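Cysteine protease-like VirA (Shigella flexneri, PDB 3EB8) is a secreted virulence effector required for bacterial entry into epithelial cells and for spread within and between them, although probably not itself a protease. Local coordinates at residues 259-262 with 263-267. Sequence-based numbering, arbitrary orientation.
Sequences IENR and LNFMP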
ATOM      1  N   ILE A 259       3.477 -19.221 -10.625  1.00 49.59           N
ATOM      2  CA  ILE A 259       4.241 -20.448 -10.841  1.00 54.95           C
ATOM      3  C   ILE A 259       4.085 -21.018 -12.255  1.00 59.78           C
ATOM      4  O   ILE A 259       5.062 -21.458 -12.874  1.00 59.31           O
ATOM      5  CB  ILE A 259       3.816 -21.549  -9.886  1.00 56.46           C
ATOM      6  CG1 ILE A 259       4.300 -21.269  -8.474  1.00 60.69           C
ATOM      7  CG2 ILE A 259       4.350 -22.878 -10.357  1.00 66.42           C
ATOM      8  CD1 ILE A 259       3.969 -22.387  -7.535  1.00 60.32           C
ATOM      9  N   GLU A 260       2.857 -21.032 -12.763  1.00 57.21           N
ATOM     10  CA  GLU A 260       2.618 -21.546 -14.115  1.00 51.10           C
ATOM     11  C   GLU A 260       3.343 -20.720 -15.176  1.00 56.79           C
ATOM     12  O   GLU A 260       3.972 -21.265 -16.081  1.00 50.33           O
ATOM     13  CB  GLU A 260       1.131 -21.566 -14.452  1.00 51.78           C
ATOM     14  CG  GLU A 260       0.450 -22.913 -14.242  1.00104.36           C
ATOM     15  CD  GLU A 260      -0.086 -23.097 -12.828  1.00118.38           C
ATOM     16  OE1 GLU A 260       0.720 -23.067 -11.871  1.00127.65           O
ATOM     17  OE2 GLU A 260      -1.317 -23.284 -12.681  1.00114.55           O
ATOM     18  N   ASN A 261       3.236 -19.401 -15.078  1.00 49.70           N
ATOM     19  CA  ASN A 261       3.888 -18.536 -16.037  1.00 49.11           C
ATOM     20  C   ASN A 261       5.413 -18.650 -15.939  1.00 58.39           C
ATOM     21  O   ASN A 261       6.112 -18.636 -16.950  1.00 48.49           O
ATOM     22  CB  ASN A 261       3.414 -17.094 -15.865  1.00 48.73           C
ATOM     23  CG  ASN A 261       1.902 -16.977 -15.914  1.00 64.11           C
ATOM     24  OD1 ASN A 261       1.226 -17.829 -16.483  1.00 50.58           O
ATOM     25  ND2 ASN A 261       1.362 -15.925 -15.313  1.00 49.05           N
ATOM     26  N   ARG A 262       5.923 -18.782 -14.722  1.00 48.50           N
ATOM     27  CA  ARG A 262       7.348 -18.938 -14.534  1.00 53.20           C
ATOM     28  C   ARG A 262       7.840 -20.214 -15.252  1.00 60.74           C
ATOM     29  O   ARG A 262       8.764 -20.173 -16.079  1.00 54.59           O
ATOM     30  CB  ARG A 262       7.688 -18.940 -13.044  1.00 57.25           C
ATOM     31  CG  ARG A 262       9.123 -19.287 -12.764  1.00 80.94           C
ATOM     32  CD  ARG A 262       9.699 -18.421 -11.681  1.00 88.80           C
ATOM     33  NE  ARG A 262      11.153 -18.460 -11.717  1.00100.70           N
ATOM     34  CZ  ARG A 262      11.924 -17.938 -10.777  1.00119.13           C
ATOM     35  NH1 ARG A 262      11.372 -17.338  -9.729  1.00118.40           N
ATOM     36  NH2 ARG A 262      13.240 -18.022 -10.882  1.00132.80           N
ATOM     37  N   LEU A 263       7.193 -21.336 -14.967  1.00 52.45           N
ATOM     38  CA  LEU A 263       7.552 -22.602 -15.610  1.00 52.61           C
ATOM     39  C   LEU A 263       7.407 -22.508 -17.128  1.00 60.74           C
ATOM     40  O   LEU A 263       8.220 -23.028 -17.888  1.00 61.55           O
ATOM     41  CB  LEU A 263       6.641 -23.715 -15.093  1.00 60.56           C
ATOM     42  CG  LEU A 263       7.349 -25.033 -14.802  1.00 90.14           C
ATOM     43  CD1 LEU A 263       8.170 -25.585 -16.011  1.00 53.18           C
ATOM     44  CD2 LEU A 263       8.216 -24.800 -13.585  1.00 93.93           C
ATOM     45  N   ASN A 264       6.346 -21.851 -17.567  1.00 51.76           N
ATOM     46  CA  ASN A 264       6.038 -21.763 -18.989  1.00 51.52           C
ATOM     47  C   ASN A 264       7.009 -20.841 -19.742  1.00 50.73           C
ATOM     48  O   ASN A 264       7.488 -21.175 -20.818  1.00 53.47           O
ATOM     49  CB  ASN A 264       4.602 -21.256 -19.155  1.00 60.45           C
ATOM     50  CG  ASN A 264       3.836 -21.995 -20.220  1.00 66.08           C
ATOM     51  OD1 ASN A 264       4.172 -23.126 -20.561  1.00 74.71           O
ATOM     52  ND2 ASN A 264       2.789 -21.363 -20.749  1.00 68.45           N
ATOM     53  N   PHE A 265       7.317 -19.690 -19.152  1.00 48.67           N
ATOM     54  CA  PHE A 265       8.015 -18.627 -19.867  1.00 53.17           C
ATOM     55  C   PHE A 265       9.477 -18.443 -19.473  1.00 61.74           C
ATOM     56  O   PHE A 265      10.304 -18.113 -20.320  1.00 76.56           O
ATOM     57  CB  PHE A 265       7.257 -17.296 -19.738  1.00 54.93           C
ATOM     58  CG  PHE A 265       5.821 -17.370 -20.203  1.00 52.44           C
ATOM     59  CD1 PHE A 265       4.787 -17.030 -19.354  1.00 61.09           C
ATOM     60  CD2 PHE A 265       5.512 -17.808 -21.484  1.00 62.27           C
ATOM     61  CE1 PHE A 265       3.466 -17.111 -19.772  1.00 60.74           C
ATOM     62  CE2 PHE A 265       4.188 -17.895 -21.918  1.00 49.31           C
ATOM     63  CZ  PHE A 265       3.169 -17.549 -21.056  1.00 54.37           C
ATOM     64  N   MET A 266       9.810 -18.650 -18.206  1.00 52.21           N
ATOM     65  CA  MET A 266      11.197 -18.450 -17.781  1.00 47.44           C
ATOM     66  C   MET A 266      11.639 -19.414 -16.680  1.00 49.01           C
ATOM     67  O   MET A 266      11.952 -18.983 -15.566  1.00 49.05           O
ATOM     68  CB  MET A 266      11.412 -17.003 -17.354  1.00 47.31           C
ATOM     69  CG  MET A 266      10.315 -16.437 -16.474  1.00 48.77           C
ATOM     70  SD  MET A 266      10.200 -14.623 -16.518  1.00 63.64           S
ATOM     71  CE  MET A 266      11.874 -14.123 -16.128  1.00 46.39           C
ATOM     72  N   PRO A 267      11.669 -20.721 -16.998  1.00 48.02           N
ATOM     73  CA  PRO A 267      12.057 -21.792 -16.077  1.00 56.79           C
ATOM     74  C   PRO A 267      13.496 -21.600 -15.601  1.00 61.83           C
ATOM     75  O   PRO A 267      13.803 -21.857 -14.443  1.00 73.15           O
ATOM     76  CB  PRO A 267      11.975 -23.068 -16.940  1.00 54.75           C
ATOM     77  CG  PRO A 267      11.303 -22.695 -18.194  1.00 50.38           C
ATOM     78  CD  PRO A 267      11.433 -21.210 -18.367  1.00 52.98           C
TER
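The carbonyl O of N261 takes the amide N of F265 at 2.7 Å, and the two side chains then run out side by side from the same flank of the helix. N261 CB sits 3.7 Å from F265 CD1, with the amide and ring planes turned 39° apart. The ring reaches back here because F265 CG stands anti to its own carbonyl carbon (chi1 -56°), which also puts CD1 3.2 Å from N261 O. Beyond the turn, N261 ND2 is bonded to I311 O, and the F265 ring meets that of F103 with the planes nearly parallel.

Upstream, L263 N bonds to I259 O in an almost straight line (173°) and N264 N to E260 O at 2.9 Å. The last bond of the run is M266 N to R262 O, 2.8 Å. P267 N follows 3.1 Å from R262 O but has no hydrogen to give, and its CD lies 3.7 Å from that oxygen. R262 stands out across the helix axis, its NH2 hydrogen-bonded to Q269 O in the chain that follows, while buried M266 touches F103, V271 and I311. This is the C-terminal turn of helix 245-265, closed by a proline just after M266 leaves helical geometry, within the tubulin-binding region.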